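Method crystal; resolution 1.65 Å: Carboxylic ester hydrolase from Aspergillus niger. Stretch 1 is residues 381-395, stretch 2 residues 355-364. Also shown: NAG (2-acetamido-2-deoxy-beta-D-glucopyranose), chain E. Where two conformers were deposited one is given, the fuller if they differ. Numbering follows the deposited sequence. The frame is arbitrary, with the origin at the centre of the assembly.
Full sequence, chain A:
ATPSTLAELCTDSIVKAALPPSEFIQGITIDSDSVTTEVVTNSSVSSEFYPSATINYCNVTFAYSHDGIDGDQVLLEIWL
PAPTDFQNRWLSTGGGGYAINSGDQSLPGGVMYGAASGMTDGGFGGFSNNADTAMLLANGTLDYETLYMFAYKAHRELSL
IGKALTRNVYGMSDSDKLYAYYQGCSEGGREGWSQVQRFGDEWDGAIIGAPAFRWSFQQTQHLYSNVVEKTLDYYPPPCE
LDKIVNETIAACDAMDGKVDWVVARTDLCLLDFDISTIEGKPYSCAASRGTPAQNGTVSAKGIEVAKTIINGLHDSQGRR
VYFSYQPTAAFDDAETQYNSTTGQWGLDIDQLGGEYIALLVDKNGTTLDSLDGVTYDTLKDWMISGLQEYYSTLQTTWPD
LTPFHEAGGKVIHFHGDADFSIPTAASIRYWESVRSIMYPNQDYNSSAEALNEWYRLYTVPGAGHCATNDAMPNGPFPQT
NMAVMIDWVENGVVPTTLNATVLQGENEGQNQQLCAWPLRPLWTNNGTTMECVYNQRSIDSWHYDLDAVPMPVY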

# COMPACT_ATOMS: atom_id res chain seq x y z
N ASP A 381 17.78 -1.85 16.51
CA ASP A 381 17.18 -2.43 17.73
C ASP A 381 15.64 -2.27 17.67
O ASP A 381 14.94 -3.21 18.09
CB ASP A 381 17.72 -1.75 19.00
CG ASP A 381 19.19 -2.09 19.27
OD1 ASP A 381 19.70 -3.05 18.70
OD2 ASP A 381 19.81 -1.34 20.06
N TRP A 382 15.16 -1.14 17.19
CA TRP A 382 13.69 -0.91 17.02
C TRP A 382 13.14 -1.89 15.99
O TRP A 382 12.03 -2.47 16.23
CB TRP A 382 13.44 0.53 16.65
CG TRP A 382 13.43 1.48 17.81
CD1 TRP A 382 13.01 1.26 19.09
CD2 TRP A 382 13.83 2.86 17.76
NE1 TRP A 382 13.13 2.42 19.81
CE2 TRP A 382 13.59 3.41 19.02
CE3 TRP A 382 14.24 3.70 16.72
CZ2 TRP A 382 13.82 4.76 19.29
CZ3 TRP A 382 14.44 5.04 16.98
CH2 TRP A 382 14.24 5.55 18.25
N MET A 383 13.85 -2.15 14.91
CA MET A 383 13.28 -3.06 13.88
C MET A 383 13.16 -4.46 14.47
O MET A 383 12.14 -5.17 14.25
CB MET A 383 14.12 -3.06 12.61
CG MET A 383 14.11 -1.69 11.96
SD MET A 383 15.01 -1.71 10.41
CE MET A 383 14.77 -0.03 9.88
N ILE A 384 14.21 -4.91 15.18
CA ILE A 384 14.25 -6.29 15.73
C ILE A 384 13.27 -6.43 16.88
O ILE A 384 12.57 -7.47 16.93
CB ILE A 384 15.69 -6.66 16.14
CG1 ILE A 384 16.56 -6.72 14.88
CG2 ILE A 384 15.69 -7.99 16.90
CD1 ILE A 384 18.05 -7.05 15.13
N SER A 385 13.23 -5.49 17.81
CA SER A 385 12.31 -5.62 18.97
C SER A 385 10.86 -5.55 18.49
O SER A 385 10.02 -6.30 19.04
CB SER A 385 12.55 -4.63 20.07
OG SER A 385 12.41 -3.32 19.62
N GLY A 386 10.58 -4.68 17.54
CA GLY A 386 9.21 -4.55 17.02
C GLY A 386 8.76 -5.78 16.27
O GLY A 386 7.56 -6.06 16.22
N LEU A 387 9.68 -6.49 15.64
CA LEU A 387 9.32 -7.75 14.92
C LEU A 387 8.70 -8.72 15.91
O LEU A 387 7.64 -9.29 15.61
CB LEU A 387 10.58 -8.31 14.25
CG LEU A 387 10.44 -9.67 13.60
CD1 LEU A 387 9.36 -9.63 12.51
CD2 LEU A 387 11.77 -10.13 13.02
N GLN A 388 9.31 -8.89 17.08
CA GLN A 388 8.75 -9.82 18.09
C GLN A 388 7.41 -9.27 18.59
O GLN A 388 6.44 -10.04 18.74
CB GLN A 388 9.76 -10.07 19.22
CG GLN A 388 9.24 -11.03 20.27
CD GLN A 388 10.24 -11.45 21.32
OE1 GLN A 388 11.36 -10.88 21.44
NE2 GLN A 388 9.83 -12.43 22.12
N GLU A 389 7.36 -8.00 18.95
CA GLU A 389 6.19 -7.41 19.63
C GLU A 389 4.96 -7.41 18.70
O GLU A 389 3.84 -7.69 19.19
CB GLU A 389 6.55 -6.00 20.09
CG GLU A 389 5.41 -5.21 20.73
CD GLU A 389 5.90 -3.99 21.52
OE1 GLU A 389 7.08 -3.52 21.31
OE2 GLU A 389 5.09 -3.46 22.33
N TYR A 390 5.16 -7.16 17.41
CA TYR A 390 4.04 -6.93 16.46
C TYR A 390 3.89 -8.06 15.46
O TYR A 390 2.97 -7.96 14.59
CB TYR A 390 4.16 -5.52 15.85
CG TYR A 390 3.89 -4.43 16.87
CD1 TYR A 390 2.70 -4.38 17.54
CD2 TYR A 390 4.88 -3.53 17.25
CE1 TYR A 390 2.46 -3.49 18.57
CE2 TYR A 390 4.63 -2.62 18.26
CZ TYR A 390 3.42 -2.57 18.91
OH TYR A 390 3.17 -1.72 19.94
N TYR A 391 4.64 -9.15 15.60
CA TYR A 391 4.59 -10.30 14.65
C TYR A 391 3.14 -10.71 14.40
O TYR A 391 2.76 -10.94 13.24
CB TYR A 391 5.32 -11.53 15.24
CG TYR A 391 6.01 -12.40 14.21
CD1 TYR A 391 5.32 -13.34 13.48
CD2 TYR A 391 7.37 -12.29 14.03
CE1 TYR A 391 5.99 -14.12 12.53
CE2 TYR A 391 8.04 -13.08 13.12
CZ TYR A 391 7.33 -13.93 12.32
OH TYR A 391 8.08 -14.65 11.42
N SER A 392 2.37 -10.87 15.47
CA SER A 392 1.00 -11.46 15.46
C SER A 392 -0.08 -10.44 15.09
O SER A 392 -1.27 -10.85 14.95
CB SER A 392 0.67 -12.10 16.79
OG SER A 392 1.48 -13.22 17.03
N THR A 393 0.22 -9.15 14.99
CA THR A 393 -0.81 -8.09 14.80
C THR A 393 -0.44 -7.26 13.58
O THR A 393 -1.02 -7.44 12.51
CB THR A 393 -1.03 -7.23 16.08
OG1 THR A 393 0.26 -6.76 16.51
CG2 THR A 393 -1.69 -8.01 17.20
N LEU A 394 0.53 -6.35 13.68
CA LEU A 394 0.76 -5.35 12.60
C LEU A 394 1.80 -5.83 11.59
O LEU A 394 1.79 -5.27 10.49
CB LEU A 394 1.22 -4.04 13.26
CG LEU A 394 0.16 -3.35 14.11
CD1 LEU A 394 0.77 -2.13 14.75
CD2 LEU A 394 -1.00 -2.96 13.27
N GLN A 395 2.70 -6.76 11.93
CA GLN A 395 3.85 -7.08 11.07
C GLN A 395 3.37 -7.45 9.67
O GLN A 395 3.95 -6.98 8.70
CB GLN A 395 4.77 -8.16 11.66
CG GLN A 395 6.11 -8.22 10.94
CD GLN A 395 7.02 -7.05 11.19
OE1 GLN A 395 6.71 -6.15 11.97
NE2 GLN A 395 8.16 -7.06 10.50
C1 NAG E . 7.66 8.71 26.42
C2 NAG E . 8.33 9.71 27.42
C3 NAG E . 9.82 9.67 27.31
C4 NAG E . 10.27 8.22 27.59
C5 NAG E . 9.55 7.28 26.62
C6 NAG E . 9.84 5.83 27.00
C7 NAG E . 6.88 11.65 27.85
C8 NAG E . 6.48 13.01 27.35
N2 NAG E . 7.79 11.04 27.13
O3 NAG E . 10.19 10.58 28.34
O4 NAG E . 11.65 8.03 27.27
O5 NAG E . 8.18 7.46 26.72
O6 NAG E . 8.99 5.37 28.09
O7 NAG E . 6.42 11.20 28.87
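Stretch 2 (355-364) EYIALLVDKN

Stretch 2 continues a helix that begins earlier in the chain, runs through Leu-360 and contains a wider, pi-type turn at 357-361, where Asp-362 N bonds to Ile-357 O at 2.8 Å. Lys-363 then leaves helical geometry with positive phi (59/41). This helix runs in roughly the same direction as helix 381-390, at a crossing angle of 38° and a closest axial approach of 12.4 Å. The backbones come nearest at Gly-386 and Val-361, whose CA atoms lie 7.8 Å apart. Together the two stretches bury 436 Å².

Apolar contacts line the interface. Ile-357, with both chi angles m, places CD1 over one face of the Trp-382 indole, 3.7 Å from the centroid of the six-membered ring and 19° off its normal, a CH-pi contact. Val-361 CG1 approaches the same side chain obliquely, 3.9 Å from Trp-382 NE1. Further along, Leu-360 CD1 packs against Leu-394 CD1 at 3.8 Å, and Leu-360 CB lies 4.0 Å from Tyr-390 CZ. The Tyr-356 side chain starts out sideways, but its end reaches stretch 1: OH lies 3.7 Å from Gly-386 CA and 3.8 Å from Tyr-390 CD2, at the edge of that ring. The absence of a side chain at Gly-386 makes room for this hydroxyl, since an ideal CB would fall 2.5 Å from Tyr-356 OH.

Two polar contacts cluster around Leu-360 O and Lys-363. Tyr-390 OH donates to Leu-360 O at 2.7 Å, and Lys-363 NZ donates to the same carbonyl, Leu-360 O, at 3.2 Å. The ammonium thus folds back over its own chain while Lys-363 NZ forms a salt bridge with Glu-389 OE2 at 3.0 Å. Nearer the start of stretch 2, one water bridges the helices, 2.6 Å from Tyr-356 OH and donating to Trp-382 O at 2.7 Å.

Beyond these contacts, Asn-364 ND2 is bonded covalently to NAG C1 at 1.4 Å.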

# COMPACT_ATOMS: atom_id res chain seq x y z
N GLU A 355 6.06 8.91 14.48
CA GLU A 355 4.78 8.48 15.06
C GLU A 355 4.90 7.01 15.51
O GLU A 355 4.29 6.66 16.56
CB GLU A 355 3.63 8.64 14.07
CG GLU A 355 2.31 8.09 14.63
CD GLU A 355 1.05 8.66 14.04
OE1 GLU A 355 1.12 9.31 12.98
OE2 GLU A 355 -0.01 8.47 14.66
N TYR A 356 5.49 6.12 14.74
CA TYR A 356 5.65 4.71 15.14
C TYR A 356 6.35 4.64 16.51
O TYR A 356 5.84 3.99 17.45
CB TYR A 356 6.38 3.87 14.11
CG TYR A 356 6.76 2.51 14.63
CD1 TYR A 356 5.78 1.64 15.06
CD2 TYR A 356 8.06 2.08 14.74
CE1 TYR A 356 6.10 0.41 15.61
CE2 TYR A 356 8.39 0.82 15.19
CZ TYR A 356 7.40 -0.04 15.64
OH TYR A 356 7.71 -1.26 16.18
N ILE A 357 7.48 5.32 16.64
CA ILE A 357 8.24 5.26 17.93
C ILE A 357 7.39 5.84 19.05
O ILE A 357 7.27 5.20 20.13
CB ILE A 357 9.62 5.93 17.81
CG1 ILE A 357 10.47 5.27 16.72
CG2 ILE A 357 10.32 5.95 19.18
CD1 ILE A 357 10.58 3.77 16.77
N ALA A 358 6.80 7.01 18.86
CA ALA A 358 6.04 7.68 19.93
C ALA A 358 4.80 6.85 20.31
O ALA A 358 4.46 6.75 21.51
CB ALA A 358 5.67 9.08 19.54
N LEU A 359 4.05 6.32 19.32
CA LEU A 359 2.73 5.72 19.56
C LEU A 359 2.85 4.24 19.98
O LEU A 359 2.10 3.83 20.85
CB LEU A 359 1.90 5.79 18.27
CG LEU A 359 0.45 5.36 18.42
CD1 LEU A 359 -0.34 6.33 19.27
CD2 LEU A 359 -0.13 5.16 17.02
N LEU A 360 3.66 3.46 19.30
CA LEU A 360 3.62 2.00 19.43
C LEU A 360 4.87 1.44 20.12
O LEU A 360 4.86 0.28 20.48
CB LEU A 360 3.38 1.38 18.06
CG LEU A 360 1.96 1.56 17.54
CD1 LEU A 360 1.96 1.29 16.04
CD2 LEU A 360 1.01 0.62 18.26
N VAL A 361 5.91 2.23 20.30
CA VAL A 361 7.09 1.80 21.08
C VAL A 361 7.03 2.48 22.45
O VAL A 361 6.87 1.77 23.47
CB VAL A 361 8.39 2.09 20.32
CG1 VAL A 361 9.59 1.68 21.19
CG2 VAL A 361 8.42 1.37 18.97
N ASP A 362 7.04 3.80 22.49
CA ASP A 362 6.99 4.58 23.76
C ASP A 362 5.58 4.64 24.32
O ASP A 362 5.37 4.86 25.55
CB ASP A 362 7.53 5.98 23.52
CG ASP A 362 9.01 6.03 23.14
OD1 ASP A 362 9.71 5.02 23.25
OD2 ASP A 362 9.42 7.11 22.66
N LYS A 363 4.57 4.54 23.45
CA LYS A 363 3.14 4.53 23.85
C LYS A 363 2.77 5.81 24.60
O LYS A 363 1.93 5.78 25.52
CB LYS A 363 2.82 3.26 24.61
CG LYS A 363 3.11 1.98 23.83
CD LYS A 363 3.01 0.74 24.69
CE LYS A 363 3.29 -0.59 24.00
NZ LYS A 363 4.68 -0.75 23.49
N ASN A 364 3.27 6.95 24.13
CA ASN A 364 2.93 8.21 24.84
C ASN A 364 2.89 9.42 23.93
O ASN A 364 3.07 10.52 24.48
CB ASN A 364 3.91 8.45 25.98
CG ASN A 364 5.35 8.58 25.56
OD1 ASN A 364 5.66 8.70 24.36
ND2 ASN A 364 6.25 8.59 26.55
O HOH W 1 9.98 -1.22 17.51